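Local coordinates for protein hydrazine synthase alpha subunit (Candidatus Kuenenia stuttgartiensis, PDB 5C2V) that catalyses, as part of the hydrazine synthase complex, the condensation of hydroxylamine with ammonia to hydrazine, carrying two heme c groups, at residues L717-W720 with R721-A725; E753-A756 with I757-W760; D191-G194 with G195-Q199; V261-W264 with D265-P269; W581-D584 with R585-Y588. All blocks are in the same frame, centred on the assembly; numbering follows the deposited sequence.

Interaction 1. Residues L717-W720 with R721-A725. With HEC (heme c), chain B.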
# COMPACT_ATOMS: atom_id res chain seq x y z
N LEU D 717 19.37 -5.09 13.34
CA LEU D 717 19.59 -5.46 14.74
C LEU D 717 21.01 -5.98 14.95
O LEU D 717 21.62 -5.71 15.99
CB LEU D 717 18.56 -6.50 15.18
CG LEU D 717 18.41 -6.81 16.68
CD1 LEU D 717 16.98 -7.22 16.98
CD2 LEU D 717 19.37 -7.90 17.13
N LEU D 718 21.51 -6.73 13.98
CA LEU D 718 22.87 -7.26 14.03
C LEU D 718 23.88 -6.13 14.19
O LEU D 718 24.79 -6.21 15.02
CB LEU D 718 23.18 -8.07 12.78
CG LEU D 718 24.61 -8.59 12.63
CD1 LEU D 718 24.95 -9.50 13.79
CD2 LEU D 718 24.80 -9.30 11.30
N VAL D 719 23.72 -5.09 13.38
CA VAL D 719 24.62 -3.94 13.42
C VAL D 719 24.40 -3.14 14.71
O VAL D 719 25.36 -2.62 15.29
CB VAL D 719 24.42 -3.03 12.20
CG1 VAL D 719 25.39 -1.87 12.22
CG2 VAL D 719 24.58 -3.83 10.92
N TRP D 720 23.15 -3.05 15.14
CA TRP D 720 22.81 -2.42 16.41
C TRP D 720 23.58 -3.05 17.56
O TRP D 720 24.06 -2.36 18.45
CB TRP D 720 21.30 -2.51 16.68
CG TRP D 720 20.48 -1.44 16.03
CD1 TRP D 720 20.54 -1.04 14.72
CD2 TRP D 720 19.47 -0.64 16.65
NE1 TRP D 720 19.63 -0.04 14.50
CE2 TRP D 720 18.96 0.23 15.66
CE3 TRP D 720 18.95 -0.57 17.95
CZ2 TRP D 720 17.95 1.16 15.93
CZ3 TRP D 720 17.95 0.35 18.21
CH2 TRP D 720 17.47 1.20 17.21
N ARG D 721 23.70 -4.37 17.52
CA ARG D 721 24.41 -5.11 18.57
C ARG D 721 25.92 -5.03 18.40
O ARG D 721 26.65 -4.93 19.39
CB ARG D 721 23.96 -6.57 18.59
CG ARG D 721 22.53 -6.77 19.05
CD ARG D 721 22.26 -6.02 20.35
NE ARG D 721 23.23 -6.36 21.39
CZ ARG D 721 23.08 -7.38 22.23
NH1 ARG D 721 22.01 -8.15 22.16
NH2 ARG D 721 24.01 -7.62 23.15
N LEU D 722 26.39 -5.08 17.16
CA LEU D 722 27.82 -5.01 16.89
C LEU D 722 28.39 -3.65 17.28
O LEU D 722 29.57 -3.54 17.62
CB LEU D 722 28.11 -5.31 15.42
CG LEU D 722 28.00 -6.78 15.02
CD1 LEU D 722 28.13 -6.95 13.52
CD2 LEU D 722 29.05 -7.61 15.74
N TYR D 723 27.57 -2.60 17.21
CA TYR D 723 27.98 -1.29 17.69
C TYR D 723 27.47 -0.98 19.10
O TYR D 723 27.83 0.03 19.69
CB TYR D 723 27.51 -0.20 16.72
CG TYR D 723 28.29 -0.15 15.42
CD1 TYR D 723 28.04 -1.06 14.41
CD2 TYR D 723 29.27 0.81 15.22
CE1 TYR D 723 28.74 -1.01 13.22
CE2 TYR D 723 29.98 0.87 14.03
CZ TYR D 723 29.71 -0.05 13.04
OH TYR D 723 30.42 -0.00 11.86
N GLU D 724 26.64 -1.88 19.63
CA GLU D 724 26.03 -1.72 20.96
C GLU D 724 25.42 -0.33 21.20
O GLU D 724 25.69 0.30 22.22
CB GLU D 724 27.05 -2.03 22.05
CG GLU D 724 27.47 -3.49 22.13
CD GLU D 724 26.37 -4.41 22.62
OE1 GLU D 724 26.54 -5.64 22.53
OE2 GLU D 724 25.32 -3.91 23.09
N ALA D 725 24.61 0.14 20.26
CA ALA D 725 23.96 1.44 20.37
C ALA D 725 22.71 1.48 19.50
O ALA D 725 22.53 0.63 18.63
CB ALA D 725 24.92 2.55 19.99
FE HEC B . 26.58 -13.18 20.29
CHA HEC B . 23.44 -12.59 21.55
CHB HEC B . 25.62 -11.90 17.26
CHC HEC B . 29.77 -13.66 19.05
CHD HEC B . 27.54 -14.70 23.22
NA HEC B . 24.84 -12.43 19.53
C1A HEC B . 23.68 -12.21 20.25
C2A HEC B . 22.76 -11.49 19.39
C3A HEC B . 23.36 -11.29 18.21
C4A HEC B . 24.68 -11.88 18.27
CMA HEC B . 22.74 -10.57 16.99
CAA HEC B . 21.34 -11.02 19.78
CBA HEC B . 20.34 -12.13 19.47
CGA HEC B . 18.94 -11.62 19.71
O1A HEC B . 17.99 -12.17 19.09
O2A HEC B . 18.77 -10.67 20.51
NB HEC B . 27.51 -12.89 18.47
C1B HEC B . 26.95 -12.24 17.39
C2B HEC B . 28.00 -11.98 16.43
C3B HEC B . 29.14 -12.48 16.92
C4B HEC B . 28.86 -13.05 18.22
CMB HEC B . 27.82 -11.28 15.07
CAB HEC B . 30.54 -12.44 16.26
CBB HEC B . 31.10 -11.00 16.29
NC HEC B . 28.33 -14.02 21.00
C1C HEC B . 29.53 -14.12 20.32
C2C HEC B . 30.51 -14.68 21.22
C3C HEC B . 29.87 -15.08 22.33
C4C HEC B . 28.50 -14.60 22.24
CMC HEC B . 31.94 -15.09 20.79
CAC HEC B . 30.49 -15.80 23.55
CBC HEC B . 31.53 -14.90 24.26
ND HEC B . 25.62 -13.60 22.11
C1D HEC B . 26.25 -14.21 23.19
C2D HEC B . 25.32 -14.26 24.30
C3D HEC B . 24.03 -13.59 23.80
C4D HEC B . 24.31 -13.22 22.42
CMD HEC B . 25.59 -14.85 25.70
CAD HEC B . 22.74 -13.42 24.65
CBD HEC B . 22.00 -12.11 24.44
CGD HEC B . 22.89 -10.91 24.65
O1D HEC B . 22.55 -9.82 24.12
O2D HEC B . 23.93 -11.04 25.34
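Arg721 meets Leu717 on helix 717-722 of the C-terminal cytochrome c domain, a short helix that ends in a Schellman motif beside the bis-histidine heme. Arg721 N donates to Leu717 O, and Arg721 CG lies 3.9 Å from Leu717 CD2 as the two side chains run alongside each other. Further out, the arginine folds at chi2 (-49°) and again at chi3 (-54°). These bends bring its guanidinium to a heme propionate. NH1 and NH2 of Arg721 both donate to the single propionate oxygen O1D, with NH1 to O1D at 2.6 Å. Two bonds thus grip O1D and probably help hold the guanidinium in place.

Leu722 repeats the helical bond through its N and Leu718 O. Leu722 CD1 rests 4.0 Å from Leu718 CG. The other branch, CD2, reaches the heme methyl CMB, which Leu718 CD1 also touches at 3.6 Å. Together the two leucines form an apolar wall of the heme pocket.

Tyr723 N bonds to Val719 O, and the same carbonyl oxygen lies at the ring edge. Tyr723 CD1 is 3.5 Å from Val719 CG1. The ring also makes a cation-pi contact with Arg754 of helix 751-762.

Glu724 is the C-prime residue, with positive phi. Its OE1 forms a salt bridge with Arg721, accepting NH2 at 3.3 Å through the syn lone pair and lying in the guanidinium plane. OE1 also accepts from the backbone N of the axial ligand His745, while OE2 pairs with Arg742. Finally, Ala725 N closes the motif by donating to Trp720 O at 3.1 Å.

Interaction 2. Residues E753-A756 with I757-W760; sequences ERYA and IVEW
The ring of Tyr755 is met obliquely, from one side of its plane, by Val758 and Glu759, the residues three and four places on in helix 751-762. Val758 comes by the CD1 and CE1 atoms, with CB 4.1 Å from Tyr755 CD1. Glu759 comes by CD2 and CE2, its CG 3.5 Å from Tyr755 CE2. The carboxylate of Glu759 is turned 42° from the ring plane. Tyr755 has CG anti to the backbone N (chi1 -167°), which slants the ring forward along the helix to these two residues.

The polar ends look elsewhere. Tyr755 OH bonds to Gly536 O, and Glu759 OE2 is held by Tyr508 OH and by a salt bridge to Arg642. The buried carboxylate is thus paired, probably as an anion.

The backbone keeps regular alpha-helical bonds, each N-H donating to the carbonyl four residues earlier. Ile757 N bonds in this way to Glu753 O at 3.0 Å. Glu759 N donates to Tyr755 O, the carbonyl of the residue whose ring it touches.

This helix of the cytochrome c domain packs on helices and strands. Ile757 touches Leu718 and Leu722 of helix 717-722, with the heme about 5 Å from its side chain. Ile757 and Trp760 also rest on Ile650 of helix 646-657. Tyr755 and Glu759 reach Tyr508 and Ile505 of strand 503-510, and Phe599 of strand 596-599 meets the tyrosine ring edge-to-face.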
# COMPACT_ATOMS: atom_id res chain seq x y z
N GLU D 753 36.42 -5.84 9.88
CA GLU D 753 35.47 -6.94 9.85
C GLU D 753 34.03 -6.44 10.02
O GLU D 753 33.14 -6.79 9.23
CB GLU D 753 35.81 -7.95 10.96
CG GLU D 753 37.21 -8.53 10.86
CD GLU D 753 37.67 -9.19 12.15
OE1 GLU D 753 37.03 -8.96 13.20
OE2 GLU D 753 38.67 -9.94 12.11
N ARG D 754 33.83 -5.62 11.04
CA ARG D 754 32.52 -5.06 11.34
C ARG D 754 31.99 -4.25 10.16
O ARG D 754 30.84 -4.40 9.76
CB ARG D 754 32.59 -4.19 12.60
CG ARG D 754 31.24 -3.71 13.09
CD ARG D 754 31.35 -3.03 14.45
NE ARG D 754 32.12 -1.80 14.39
CZ ARG D 754 32.40 -1.04 15.44
NH1 ARG D 754 31.97 -1.39 16.65
NH2 ARG D 754 33.11 0.08 15.29
N TYR D 755 32.85 -3.40 9.59
CA TYR D 755 32.44 -2.58 8.46
C TYR D 755 32.30 -3.43 7.20
O TYR D 755 31.64 -3.02 6.24
CB TYR D 755 33.42 -1.43 8.22
CG TYR D 755 32.86 -0.40 7.27
CD1 TYR D 755 31.88 0.49 7.69
CD2 TYR D 755 33.31 -0.31 5.96
CE1 TYR D 755 31.36 1.44 6.83
CE2 TYR D 755 32.80 0.63 5.09
CZ TYR D 755 31.82 1.50 5.53
OH TYR D 755 31.31 2.45 4.67
N ALA D 756 32.94 -4.59 7.18
CA ALA D 756 32.74 -5.53 6.09
C ALA D 756 31.31 -6.06 6.16
O ALA D 756 30.63 -6.18 5.14
CB ALA D 756 33.74 -6.67 6.15
N ILE D 757 30.87 -6.37 7.38
CA ILE D 757 29.48 -6.78 7.58
C ILE D 757 28.52 -5.65 7.20
O ILE D 757 27.51 -5.89 6.52
CB ILE D 757 29.23 -7.20 9.04
CG1 ILE D 757 30.11 -8.40 9.40
CG2 ILE D 757 27.76 -7.54 9.26
CD1 ILE D 757 29.91 -8.90 10.82
N VAL D 758 28.84 -4.43 7.62
CA VAL D 758 28.04 -3.26 7.28
C VAL D 758 27.89 -3.10 5.77
O VAL D 758 26.78 -2.93 5.26
CB VAL D 758 28.66 -1.97 7.86
CG1 VAL D 758 27.91 -0.74 7.34
CG2 VAL D 758 28.65 -2.01 9.38
N GLU D 759 29.01 -3.18 5.06
CA GLU D 759 29.01 -3.10 3.60
C GLU D 759 28.18 -4.21 2.98
O GLU D 759 27.41 -3.97 2.05
CB GLU D 759 30.44 -3.16 3.06
CG GLU D 759 31.21 -1.86 3.17
CD GLU D 759 32.58 -1.95 2.53
OE1 GLU D 759 33.22 -3.02 2.61
OE2 GLU D 759 33.03 -0.94 1.94
N TRP D 760 28.34 -5.42 3.51
CA TRP D 760 27.58 -6.57 3.02
C TRP D 760 26.08 -6.33 3.12
O TRP D 760 25.34 -6.59 2.17
CB TRP D 760 27.96 -7.83 3.80
CG TRP D 760 27.05 -8.99 3.54
CD1 TRP D 760 26.86 -9.63 2.35
CD2 TRP D 760 26.20 -9.64 4.49
NE1 TRP D 760 25.94 -10.65 2.50
CE2 TRP D 760 25.52 -10.67 3.80
CE3 TRP D 760 25.94 -9.46 5.85
CZ2 TRP D 760 24.61 -11.52 4.43
CZ3 TRP D 760 25.03 -10.30 6.47
CH2 TRP D 760 24.38 -11.31 5.76

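Interaction 3. Residues D191-G194 with G195-Q199; sequences DTQG and GKIIQ
Asp191 ends strand 186-191 and uses its carboxylate to hold both the turn that follows and the start of helix 196-201. OD1 accepts from Gln193 N at 2.9 Å, on the anti side, which makes an Asx turn. OD2 accepts from Ile198 N at 2.7 Å, and the donor stands nearly on the extension of the C-O bond. A chi1 of -162° swings the carboxylate away from the backbone N and into the bend. Its position near the first turn of the helix would probably favour the charged form.

Thr192 OG1 comes 4.1 Å from Ile197 CD1, while its polar partner is Thr163 OG1. Gln193 lays its CG 3.7 Å from Ile197 CG1. The carbonyl oxygen of Gln193 lies 3.2 Å from Lys196 CD. Gly194 has positive phi, as does Gly195 at the N-cap position, and these two glycines turn the chain into the helix.

The turn links strand 186-191, a member of an antiparallel sheet, to helix 196-201, which packs on other strands of that sheet. Asp191 pairs through its backbone with Thr217 of strand 216-220. Ile197 and Ile198 pack on Thr163 and Met165 of strand 154-171, and Gln199 lies on Ile143 and Trp145 of strand 139-146.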
# COMPACT_ATOMS: atom_id res chain seq x y z
N ASP D 191 22.37 4.33 -36.52
CA ASP D 191 22.71 5.09 -37.71
C ASP D 191 22.46 4.22 -38.94
O ASP D 191 23.04 3.13 -39.08
CB ASP D 191 24.16 5.56 -37.66
CG ASP D 191 24.45 6.69 -38.64
OD1 ASP D 191 23.90 6.67 -39.76
OD2 ASP D 191 25.21 7.61 -38.28
N THR D 192 21.60 4.73 -39.81
CA THR D 192 21.16 4.00 -41.00
C THR D 192 22.14 4.12 -42.16
O THR D 192 22.09 3.34 -43.11
CB THR D 192 19.78 4.51 -41.48
OG1 THR D 192 19.89 5.87 -41.91
CG2 THR D 192 18.76 4.42 -40.36
N GLN D 193 23.03 5.11 -42.09
CA GLN D 193 23.96 5.36 -43.19
C GLN D 193 25.32 4.71 -42.98
O GLN D 193 26.20 4.83 -43.83
CB GLN D 193 24.12 6.86 -43.42
CG GLN D 193 22.89 7.52 -44.04
CD GLN D 193 22.45 6.85 -45.33
OE1 GLN D 193 23.26 6.26 -46.04
NE2 GLN D 193 21.16 6.96 -45.64
N GLY D 194 25.47 3.99 -41.87
CA GLY D 194 26.72 3.30 -41.58
C GLY D 194 27.64 4.09 -40.67
O GLY D 194 28.84 3.84 -40.62
N GLY D 195 27.06 5.04 -39.95
CA GLY D 195 27.82 5.88 -39.05
C GLY D 195 28.06 7.25 -39.64
O GLY D 195 28.64 8.13 -38.99
N LYS D 196 27.62 7.47 -40.87
CA LYS D 196 27.96 8.72 -41.52
C LYS D 196 27.06 9.87 -41.07
O LYS D 196 27.42 11.03 -41.21
CB LYS D 196 27.92 8.56 -43.05
CG LYS D 196 29.17 7.90 -43.62
CD LYS D 196 28.97 6.40 -43.77
CE LYS D 196 30.23 5.69 -44.21
NZ LYS D 196 29.96 4.24 -44.45
N ILE D 197 25.89 9.55 -40.51
CA ILE D 197 25.00 10.59 -39.99
C ILE D 197 25.53 11.11 -38.65
O ILE D 197 25.52 12.31 -38.38
CB ILE D 197 23.56 10.07 -39.82
CG1 ILE D 197 22.94 9.86 -41.20
CG2 ILE D 197 22.72 11.04 -38.99
CD1 ILE D 197 21.45 9.58 -41.17
N ILE D 198 26.02 10.19 -37.82
CA ILE D 198 26.71 10.55 -36.59
C ILE D 198 27.98 11.32 -36.93
O ILE D 198 28.36 12.25 -36.22
CB ILE D 198 27.04 9.29 -35.75
CG1 ILE D 198 25.76 8.62 -35.27
CG2 ILE D 198 27.92 9.65 -34.56
CD1 ILE D 198 24.92 9.49 -34.36
N GLN D 199 28.62 10.94 -38.03
CA GLN D 199 29.81 11.63 -38.49
C GLN D 199 29.46 13.03 -39.00
O GLN D 199 30.27 13.95 -38.94
CB GLN D 199 30.51 10.83 -39.59
CG GLN D 199 31.91 11.33 -39.92
CD GLN D 199 32.62 10.45 -40.93
OE1 GLN D 199 32.01 9.59 -41.57
NE2 GLN D 199 33.93 10.65 -41.07

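Interaction 4. Residues V261-W264 with D265-P269; sequences VDNW and DGAYP
Asp262 and Pro269 lie side by side where the loop joining strands 256-262 and 270-273 begins and ends. The strands belong to a four-stranded antiparallel sheet, a blade of the beta-propeller. The loop includes a type I beta turn from Asn263 to Gly266, with Gly266 N bonded to Asn263 O.

The carboxylate of Asp262, set opposite its own amide nitrogen by a chi1 of -165°, lies beside the proline ring, with OD2 3.3 Å from Pro269 CB. OD1 takes a weak bond from Tyr268 N at 3.2 Å, while OD2 is held by Tyr547 OH.

Asn263 points into the loop, and its OD1 is 3.2 Å from Tyr268 CB. The amide and ring planes differ by 32°. The asparagine side chain is also about 3 Å from a bound magnesium ion. In Asp265, chi1 of 58° folds the carboxylate back over the turn, where OD1 lies 3.2 Å from Asn263 CB.

Trp264 turns outward to Ile198 and Ile201 of helix 196-201, with NE1 bonded to Ile397 O. The Tyr268 side chain lies near Tyr564, the axial ligand of the middle-domain heme, and makes a cation-pi contact with Arg554. At the strand ends, Pro269 CA approaches Val261 O at 3.4 Å in a C-H...O contact.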
# COMPACT_ATOMS: atom_id res chain seq x y z
N VAL D 261 11.07 9.78 -19.96
CA VAL D 261 11.70 10.27 -21.18
C VAL D 261 13.21 10.29 -21.06
O VAL D 261 13.76 10.32 -19.95
CB VAL D 261 11.21 11.69 -21.55
CG1 VAL D 261 9.71 11.72 -21.75
CG2 VAL D 261 11.63 12.69 -20.49
N ASP D 262 13.89 10.27 -22.20
CA ASP D 262 15.34 10.38 -22.24
C ASP D 262 15.79 10.96 -23.57
O ASP D 262 15.09 10.83 -24.57
CB ASP D 262 16.00 9.01 -22.02
CG ASP D 262 17.48 9.11 -21.69
OD1 ASP D 262 18.06 10.20 -21.84
OD2 ASP D 262 18.06 8.08 -21.28
N ASN D 263 16.94 11.62 -23.58
CA ASN D 263 17.51 12.11 -24.83
C ASN D 263 17.90 10.93 -25.71
O ASN D 263 18.18 9.84 -25.22
CB ASN D 263 18.72 13.01 -24.56
CG ASN D 263 18.34 14.34 -23.95
OD1 ASN D 263 18.92 14.77 -22.95
ND2 ASN D 263 17.35 15.00 -24.55
N TRP D 264 17.92 11.15 -27.03
CA TRP D 264 18.12 10.05 -27.97
C TRP D 264 19.52 9.44 -27.87
O TRP D 264 19.76 8.36 -28.40
CB TRP D 264 17.85 10.53 -29.40
CG TRP D 264 18.81 11.56 -29.91
CD1 TRP D 264 18.88 12.87 -29.55
CD2 TRP D 264 19.83 11.37 -30.90
NE1 TRP D 264 19.88 13.51 -30.24
CE2 TRP D 264 20.48 12.60 -31.08
CE3 TRP D 264 20.26 10.27 -31.65
CZ2 TRP D 264 21.53 12.77 -31.98
CZ3 TRP D 264 21.30 10.44 -32.54
CH2 TRP D 264 21.93 11.68 -32.70
N ASP D 265 20.43 10.13 -27.19
CA ASP D 265 21.74 9.55 -26.88
C ASP D 265 21.77 8.98 -25.46
O ASP D 265 22.77 8.40 -25.04
CB ASP D 265 22.84 10.59 -27.05
CG ASP D 265 22.63 11.82 -26.19
OD1 ASP D 265 21.46 12.16 -25.91
OD2 ASP D 265 23.63 12.45 -25.79
N GLY D 266 20.67 9.16 -24.72
CA GLY D 266 20.58 8.67 -23.35
C GLY D 266 21.37 9.52 -22.37
O GLY D 266 21.93 9.00 -21.40
N ALA D 267 21.42 10.82 -22.62
CA ALA D 267 22.17 11.75 -21.78
C ALA D 267 21.43 12.15 -20.51
O ALA D 267 22.05 12.37 -19.47
CB ALA D 267 22.54 12.98 -22.58
N TYR D 268 20.11 12.25 -20.60
CA TYR D 268 19.33 12.81 -19.49
C TYR D 268 17.98 12.10 -19.27
O TYR D 268 16.93 12.67 -19.55
CB TYR D 268 19.09 14.30 -19.75
CG TYR D 268 18.61 15.10 -18.56
CD1 TYR D 268 19.47 15.42 -17.52
CD2 TYR D 268 17.31 15.57 -18.50
CE1 TYR D 268 19.04 16.17 -16.43
CE2 TYR D 268 16.86 16.32 -17.42
CZ TYR D 268 17.73 16.61 -16.39
OH TYR D 268 17.29 17.35 -15.32
N PRO D 269 18.02 10.86 -18.76
CA PRO D 269 16.76 10.18 -18.43
C PRO D 269 16.08 10.79 -17.20
O PRO D 269 16.73 11.05 -16.19
CB PRO D 269 17.20 8.74 -18.14
CG PRO D 269 18.64 8.85 -17.76
CD PRO D 269 19.19 9.98 -18.57

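Interaction 5. Residues W581-D584 with R585-Y588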
# COMPACT_ATOMS: atom_id res chain seq x y z
N TRP D 581 35.29 21.00 -12.67
CA TRP D 581 36.30 21.25 -13.70
C TRP D 581 36.89 22.66 -13.53
O TRP D 581 36.26 23.64 -13.92
CB TRP D 581 35.66 21.08 -15.08
CG TRP D 581 36.53 21.42 -16.26
CD1 TRP D 581 37.88 21.36 -16.33
CD2 TRP D 581 36.08 21.87 -17.55
NE1 TRP D 581 38.31 21.74 -17.58
CE2 TRP D 581 37.23 22.06 -18.35
CE3 TRP D 581 34.82 22.12 -18.11
CZ2 TRP D 581 37.15 22.50 -19.67
CZ3 TRP D 581 34.75 22.56 -19.42
CH2 TRP D 581 35.91 22.74 -20.18
N TYR D 582 38.10 22.74 -12.97
CA TYR D 582 38.81 24.02 -12.89
C TYR D 582 40.01 24.19 -13.84
O TYR D 582 40.67 25.23 -13.82
CB TYR D 582 39.25 24.30 -11.44
CG TYR D 582 39.85 23.13 -10.68
CD1 TYR D 582 39.03 22.20 -10.04
CD2 TYR D 582 41.22 23.00 -10.55
CE1 TYR D 582 39.57 21.15 -9.33
CE2 TYR D 582 41.77 21.95 -9.83
CZ TYR D 582 40.94 21.03 -9.23
OH TYR D 582 41.48 19.98 -8.52
N ASP D 583 40.31 23.18 -14.66
CA ASP D 583 41.53 23.21 -15.47
C ASP D 583 41.24 23.11 -16.97
O ASP D 583 40.49 22.25 -17.41
CB ASP D 583 42.47 22.08 -15.05
CG ASP D 583 43.92 22.36 -15.39
OD1 ASP D 583 44.17 23.24 -16.24
OD2 ASP D 583 44.80 21.71 -14.80
N ASP D 584 41.87 23.99 -17.76
CA ASP D 584 41.60 24.05 -19.19
C ASP D 584 42.23 22.91 -19.98
O ASP D 584 41.82 22.61 -21.10
CB ASP D 584 42.08 25.39 -19.77
CG ASP D 584 43.58 25.55 -19.72
OD1 ASP D 584 44.23 24.94 -18.84
OD2 ASP D 584 44.13 26.30 -20.56
N ARG D 585 43.23 22.26 -19.39
CA ARG D 585 43.89 21.13 -20.04
C ARG D 585 43.24 19.81 -19.66
O ARG D 585 43.73 18.74 -20.02
CB ARG D 585 45.39 21.11 -19.70
CG ARG D 585 45.72 21.30 -18.23
CD ARG D 585 47.23 21.37 -18.01
NE ARG D 585 47.58 21.73 -16.64
CZ ARG D 585 48.82 21.74 -16.17
NH1 ARG D 585 49.84 21.42 -16.95
NH2 ARG D 585 49.05 22.08 -14.91
N SER D 586 42.13 19.87 -18.92
CA SER D 586 41.44 18.67 -18.48
C SER D 586 39.99 18.59 -18.96
O SER D 586 39.35 19.61 -19.21
CB SER D 586 41.47 18.57 -16.95
OG SER D 586 42.80 18.51 -16.47
N HIS D 587 39.48 17.37 -19.09
CA HIS D 587 38.06 17.14 -19.33
C HIS D 587 37.27 17.37 -18.04
O HIS D 587 36.28 18.10 -18.02
CB HIS D 587 37.80 15.73 -19.85
CG HIS D 587 38.26 15.50 -21.25
ND1 HIS D 587 38.94 14.37 -21.64
CD2 HIS D 587 38.13 16.26 -22.37
CE1 HIS D 587 39.21 14.43 -22.93
NE2 HIS D 587 38.73 15.57 -23.40
N TYR D 588 37.73 16.73 -16.97
CA TYR D 588 37.14 16.90 -15.64
C TYR D 588 38.22 16.86 -14.56
O TYR D 588 39.11 16.00 -14.59
CB TYR D 588 36.09 15.83 -15.36
CG TYR D 588 34.80 16.00 -16.11
CD1 TYR D 588 33.95 17.07 -15.85
CD2 TYR D 588 34.41 15.08 -17.08
CE1 TYR D 588 32.77 17.23 -16.54
CE2 TYR D 588 33.23 15.23 -17.77
CZ TYR D 588 32.41 16.30 -17.50
OH TYR D 588 31.23 16.45 -18.19
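A type I beta turn from Asp583 to Ser586 reverses the chain here, and Asp583 and Arg585 form a salt bridge across it. The turn lies in the long loop between strands 553-556 and 596-599, at the surface that meets the gamma subunit. The chain runs out and back, and Trp581 comes to lie near Tyr588.

Asp583 OD2 faces Arg585 NE at 3.3 Å, a weak hydrogen bond within the salt bridge. The carboxylate stands at the edge of the guanidinium, with the two planes 62° apart. Arg585 has chi1 of 47° and runs extended from CG to NE, which carries the side chain past the aspartate and puts CG 3.2 Å from Asp583 OD1. The same OD1 takes a weak but straight bond from Arg585 N, at 3.4 Å and 177°.

Asp583 has a second cationic partner. Its OD1 makes a salt bridge with Arg220 of the gamma subunit, and Asp584 OD1 pairs with that arginine too. The two carboxylates thus bind a side chain of another subunit at the alpha-gamma interface.

On the returning arm, His587 O stands over one face of the Trp581 ring, offset toward the rim. The imidazole of His587 is directed elsewhere and stacks on Phe416. Tyr588 OH bonds to Tyr551 O, and Tyr588 CD1 makes an apolar contact with Trp581 CB at 4.4 Å.

Interactions 1 and 2 pack together beside the bis-histidine heme, with centres 12 Å apart. Their helices meet through Leu722 CD1 and Ile757 CD1 at 3.8 Å, and Tyr723 OH reaches Val758 CG2 at 3.6 Å. Interactions 3 and 4 also touch, at Ile198 CD1 and Trp264 CH2, 4.1 Å apart. Interaction 4 lies nearest the middle-domain heme: the side chain of Tyr268 is about 5 Å from that of its axial ligand Tyr564. Interaction 5 stands apart at the gamma interface, its nearest atoms about 10 Å from interaction 4. The centres of interactions 1 and 3 are about 58 Å apart, on opposite sides of the chain's centre.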